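Local coordinates for protein Alpha/beta hydrolase (Enterobacter asburiae, PDB 6KMO) that probably hydrolyses carboxylic ester bonds, as an esterase or lipase of the alpha/beta hydrolase family, at residues A[150-161]-A[188-199]. The protein carries 2 engineered substitutions. Residues are numbered along the deposited sequence; the frame is centred on the assembly and turned at random.
Sequences INQAYEATKWVA and SVALQAKQFNGP
Ile150 lies against Ser188 and Gln192. Its carbonyl O already takes the helical N-H of Tyr154, and from the opposite face of the carbonyl plane Gln192 NE2 adds a second bond (3.1 Å), straight at the hydrogen (175°) but arriving from above that plane rather than along a lone pair. Glutamine suits this place because its extended chain carries an N-H across the interface to a backbone oxygen; its OE1, beside Tyr154 CB, is buried without a polar partner. Ser188 OG, next to the isoleucine side chain, is hydrogen-bonded to Leu252 O.

The small Ala153 adds only a methyl, its CB 3.5 Å from Val189 CG2. Val189 is a knob in the hole formed by Ile150, Ala153, Tyr154 and Thr157, its compact branches filling the space between successive turns. Segments 150-161 and 188-195 cross at -63°, with axes 9.2 Å apart at closest approach, and their helices pack together on one side of the alpha/beta hydrolase sheet, with Thr157 and Val189 both touching Leu176 of strand 174-179. Helix 181-195 follows the probable nucleophile elbow around Ser180.

Tyr154 covers the most ground. With CG anti to the backbone N (chi1 175°), its ring reaches past Gln192 to the turn that follows the other helix. There OH donates to Gly198 O (2.7 Å), which lies at the ring edge, while Phe196 turns its own edge to one face in a T-shaped pair (centroids 5.5 Å apart). A tyrosine thus combines an aromatic surface with a hydroxyl that holds the turn; Gly198 takes backbone angles at which a CB would press on the preceding carbonyl O.

Thr157 turns OG1 back to Ala153 O (2.8 Å), and the same torsion points its methyl CG2 at Pro199 CG. Ala161, again small, abuts the ring of Pro199, which follows a cis peptide, in a tight CB-CB contact of 3.4 Å.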
loop_
_atom_site.group_PDB
_atom_site.type_symbol
_atom_site.label_atom_id
_atom_site.label_comp_id
_atom_site.label_asym_id
_atom_site.label_seq_id
_atom_site.Cartn_x
_atom_site.Cartn_y
_atom_site.Cartn_z
ATOM N N ILE A 150 -28.327 0.998 -0.462
ATOM C CA ILE A 150 -27.553 0.937 -1.708
ATOM C C ILE A 150 -28.297 1.620 -2.854
ATOM O O ILE A 150 -27.670 2.106 -3.804
ATOM C CB ILE A 150 -27.080 -0.487 -2.077
ATOM C CG1 ILE A 150 -28.266 -1.421 -2.295
ATOM C CG2 ILE A 150 -26.094 -1.006 -1.029
ATOM C CD1 ILE A 150 -27.961 -2.549 -3.242
ATOM N N ASN A 151 -29.628 1.673 -2.792
ATOM C CA ASN A 151 -30.381 2.433 -3.775
ATOM C C ASN A 151 -30.146 3.926 -3.590
ATOM O O ASN A 151 -29.925 4.652 -4.569
ATOM C CB ASN A 151 -31.862 2.131 -3.667
ATOM C CG ASN A 151 -32.658 3.000 -4.595
ATOM O OD1 ASN A 151 -32.529 2.867 -5.794
ATOM N ND2 ASN A 151 -33.398 3.926 -4.063
ATOM N N GLN A 152 -30.205 4.401 -2.340
ATOM C CA GLN A 152 -29.899 5.798 -2.061
ATOM C C GLN A 152 -28.510 6.156 -2.551
ATOM O O GLN A 152 -28.317 7.211 -3.164
ATOM C CB GLN A 152 -30.008 6.087 -0.564
ATOM C CG GLN A 152 -31.424 6.031 -0.034
ATOM C CD GLN A 152 -31.486 5.984 1.466
ATOM O OE1 GLN A 152 -30.612 5.445 2.126
ATOM N NE2 GLN A 152 -32.556 6.522 2.017
ATOM N N ALA A 153 -27.535 5.285 -2.297
ATOM C CA ALA A 153 -26.168 5.546 -2.725
ATOM C C ALA A 153 -26.078 5.658 -4.243
ATOM O O ALA A 153 -25.400 6.558 -4.763
ATOM C CB ALA A 153 -25.274 4.416 -2.226
ATOM N N TYR A 154 -26.746 4.754 -4.962
ATOM C CA TYR A 154 -26.722 4.809 -6.422
ATOM C C TYR A 154 -27.407 6.074 -6.944
ATOM O O TYR A 154 -26.884 6.753 -7.835
ATOM C CB TYR A 154 -27.339 3.548 -7.054
ATOM C CG TYR A 154 -27.414 3.678 -8.553
ATOM C CD1 TYR A 154 -26.294 3.532 -9.334
ATOM C CD2 TYR A 154 -28.591 4.047 -9.169
ATOM C CE1 TYR A 154 -26.330 3.696 -10.706
ATOM C CE2 TYR A 154 -28.642 4.224 -10.536
ATOM C CZ TYR A 154 -27.516 4.040 -11.292
ATOM O OH TYR A 154 -27.592 4.215 -12.655
ATOM N N GLU A 155 -28.582 6.398 -6.403
ATOM C CA GLU A 155 -29.284 7.594 -6.853
ATOM C C GLU A 155 -28.459 8.848 -6.598
ATOM O O GLU A 155 -28.420 9.759 -7.435
ATOM C CB GLU A 155 -30.653 7.678 -6.176
ATOM C CG GLU A 155 -31.665 6.632 -6.653
ATOM C CD GLU A 155 -32.160 6.859 -8.069
ATOM O OE1 GLU A 155 -32.005 7.972 -8.605
ATOM O OE2 GLU A 155 -32.728 5.910 -8.652
ATOM N N ALA A 156 -27.785 8.923 -5.457
ATOM C CA ALA A 156 -26.938 10.089 -5.177
ATOM C C ALA A 156 -25.745 10.158 -6.132
ATOM O O ALA A 156 -25.336 11.247 -6.557
ATOM C CB ALA A 156 -26.461 10.048 -3.727
ATOM N N THR A 157 -25.175 9.000 -6.484
ATOM C CA THR A 157 -24.075 8.938 -7.438
ATOM C C THR A 157 -24.522 9.436 -8.802
ATOM O O THR A 157 -23.835 10.250 -9.446
ATOM C CB THR A 157 -23.572 7.490 -7.518
ATOM O OG1 THR A 157 -23.075 7.067 -6.227
ATOM C CG2 THR A 157 -22.459 7.342 -8.530
ATOM N N LYS A 158 -25.674 8.945 -9.261
ATOM C CA LYS A 158 -26.247 9.415 -10.517
ATOM C C LYS A 158 -26.490 10.918 -10.478
ATOM O O LYS A 158 -26.228 11.622 -11.461
ATOM C CB LYS A 158 -27.544 8.657 -10.799
ATOM C CG LYS A 158 -28.163 8.956 -12.144
ATOM C CD LYS A 158 -29.305 7.985 -12.440
ATOM C CE LYS A 158 -30.229 8.528 -13.526
ATOM N NZ LYS A 158 -30.714 9.906 -13.221
ATOM N N TRP A 159 -26.972 11.431 -9.348
ATOM C CA TRP A 159 -27.238 12.861 -9.231
ATOM C C TRP A 159 -25.955 13.673 -9.374
ATOM O O TRP A 159 -25.908 14.675 -10.103
ATOM C CB TRP A 159 -27.953 13.189 -7.918
ATOM C CG TRP A 159 -28.307 14.651 -7.832
ATOM C CD1 TRP A 159 -29.476 15.227 -8.244
ATOM C CD2 TRP A 159 -27.485 15.704 -7.336
ATOM N NE1 TRP A 159 -29.432 16.581 -8.020
ATOM C CE2 TRP A 159 -28.222 16.906 -7.472
ATOM C CE3 TRP A 159 -26.203 15.756 -6.785
ATOM C CZ2 TRP A 159 -27.711 18.141 -7.082
ATOM C CZ3 TRP A 159 -25.700 16.996 -6.391
ATOM C CH2 TRP A 159 -26.458 18.167 -6.549
ATOM N N VAL A 160 -24.892 13.268 -8.690
ATOM C CA VAL A 160 -23.632 13.994 -8.815
ATOM C C VAL A 160 -23.114 13.940 -10.247
ATOM O O VAL A 160 -22.598 14.932 -10.773
ATOM C CB VAL A 160 -22.595 13.458 -7.805
ATOM C CG1 VAL A 160 -21.236 14.049 -8.076
ATOM C CG2 VAL A 160 -23.027 13.745 -6.381
ATOM N N ALA A 161 -23.187 12.764 -10.889
ATOM C CA ALA A 161 -22.712 12.665 -12.259
ATOM C C ALA A 161 -23.433 13.649 -13.173
ATOM O O ALA A 161 -22.809 14.255 -14.052
ATOM C CB ALA A 161 -22.920 11.245 -12.775
ATOM N N SER A 188 -21.510 -2.292 -4.639
ATOM C CA SER A 188 -22.933 -2.362 -4.949
ATOM C C SER A 188 -23.332 -1.270 -5.926
ATOM O O SER A 188 -24.127 -1.502 -6.851
ATOM C CB SER A 188 -23.708 -2.232 -3.647
ATOM O OG SER A 188 -25.054 -2.580 -3.830
ATOM N N VAL A 189 -22.813 -0.061 -5.732
ATOM C CA VAL A 189 -23.121 1.047 -6.632
ATOM C C VAL A 189 -22.484 0.814 -7.990
ATOM O O VAL A 189 -23.106 1.054 -9.028
ATOM C CB VAL A 189 -22.685 2.378 -5.999
ATOM C CG1 VAL A 189 -22.726 3.527 -7.021
ATOM C CG2 VAL A 189 -23.577 2.704 -4.820
ATOM N N ALA A 190 -21.245 0.326 -8.015
ATOM C CA ALA A 190 -20.597 0.037 -9.288
ATOM C C ALA A 190 -21.363 -1.025 -10.078
ATOM O O ALA A 190 -21.499 -0.918 -11.306
ATOM C CB ALA A 190 -19.143 -0.382 -9.069
ATOM N N LEU A 191 -21.877 -2.052 -9.402
ATOM C CA LEU A 191 -22.611 -3.113 -10.096
ATOM C C LEU A 191 -23.975 -2.621 -10.569
ATOM O O LEU A 191 -24.436 -3.006 -11.651
ATOM C CB LEU A 191 -22.734 -4.337 -9.201
ATOM C CG LEU A 191 -21.435 -5.117 -8.959
ATOM C CD1 LEU A 191 -21.567 -6.063 -7.789
ATOM C CD2 LEU A 191 -20.991 -5.845 -10.220
ATOM N N GLN A 192 -24.632 -1.751 -9.803
ATOM C CA GLN A 192 -25.854 -1.129 -10.308
ATOM C C GLN A 192 -25.545 -0.274 -11.531
ATOM O O GLN A 192 -26.263 -0.330 -12.536
ATOM C CB GLN A 192 -26.487 -0.260 -9.225
ATOM C CG GLN A 192 -27.168 -1.026 -8.113
ATOM C CD GLN A 192 -27.656 -0.097 -7.033
ATOM O OE1 GLN A 192 -28.694 0.539 -7.175
ATOM N NE2 GLN A 192 -26.890 0.022 -5.962
ATOM N N ALA A 193 -24.491 0.533 -11.470
ATOM C CA ALA A 193 -24.137 1.380 -12.607
ATOM C C ALA A 193 -23.859 0.551 -13.855
ATOM O O ALA A 193 -24.232 0.948 -14.965
ATOM C CB ALA A 193 -22.954 2.278 -12.250
ATOM N N LYS A 194 -23.232 -0.611 -13.702
ATOM C CA LYS A 194 -23.009 -1.470 -14.860
ATOM C C LYS A 194 -24.333 -1.974 -15.414
ATOM O O LYS A 194 -24.575 -1.918 -16.625
ATOM C CB LYS A 194 -22.090 -2.632 -14.492
ATOM C CG LYS A 194 -21.860 -3.613 -15.640
ATOM C CD LYS A 194 -20.527 -4.343 -15.506
ATOM C CE LYS A 194 -20.455 -5.164 -14.229
ATOM N NZ LYS A 194 -21.517 -6.209 -14.158
ATOM N N GLN A 195 -25.225 -2.438 -14.539
ATOM C CA GLN A 195 -26.500 -2.963 -15.009
ATOM C C GLN A 195 -27.344 -1.884 -15.675
ATOM O O GLN A 195 -28.052 -2.158 -16.656
ATOM C CB GLN A 195 -27.264 -3.596 -13.847
ATOM C CG GLN A 195 -28.423 -4.466 -14.304
ATOM C CD GLN A 195 -27.955 -5.653 -15.127
ATOM O OE1 GLN A 195 -26.876 -6.201 -14.890
ATOM N NE2 GLN A 195 -28.755 -6.047 -16.096
ATOM N N PHE A 196 -27.280 -0.654 -15.170
ATOM C CA PHE A 196 -28.150 0.428 -15.624
ATOM C C PHE A 196 -27.467 1.359 -16.626
ATOM O O PHE A 196 -28.010 2.431 -16.931
ATOM C CB PHE A 196 -28.669 1.221 -14.418
ATOM C CG PHE A 196 -29.372 0.381 -13.380
ATOM C CD1 PHE A 196 -30.156 -0.697 -13.738
ATOM C CD2 PHE A 196 -29.243 0.686 -12.033
ATOM C CE1 PHE A 196 -30.802 -1.457 -12.775
ATOM C CE2 PHE A 196 -29.888 -0.058 -11.071
ATOM C CZ PHE A 196 -30.656 -1.136 -11.430
ATOM N N ASN A 197 -26.291 0.986 -17.128
ATOM C CA ASN A 197 -25.546 1.748 -18.135
ATOM C C ASN A 197 -25.247 3.190 -17.709
ATOM O O ASN A 197 -25.458 4.151 -18.455
ATOM C CB ASN A 197 -26.239 1.708 -19.503
ATOM C CG ASN A 197 -26.571 0.295 -19.942
ATOM O OD1 ASN A 197 -25.677 -0.515 -20.196
ATOM N ND2 ASN A 197 -27.860 -0.011 -20.018
ATOM N N GLY A 198 -24.710 3.336 -16.506
ATOM C CA GLY A 198 -24.127 4.596 -16.092
ATOM C C GLY A 198 -24.498 4.888 -14.660
ATOM O O GLY A 198 -25.327 4.198 -14.050
ATOM N N PRO A 199 -23.890 5.915 -14.083
ATOM C CA PRO A 199 -22.864 6.776 -14.668
ATOM C C PRO A 199 -21.464 6.166 -14.717
ATOM O O PRO A 199 -21.216 5.159 -14.033
ATOM C CB PRO A 199 -22.860 7.979 -13.718
ATOM C CG PRO A 199 -23.194 7.400 -12.427
ATOM C CD PRO A 199 -24.212 6.318 -12.707
#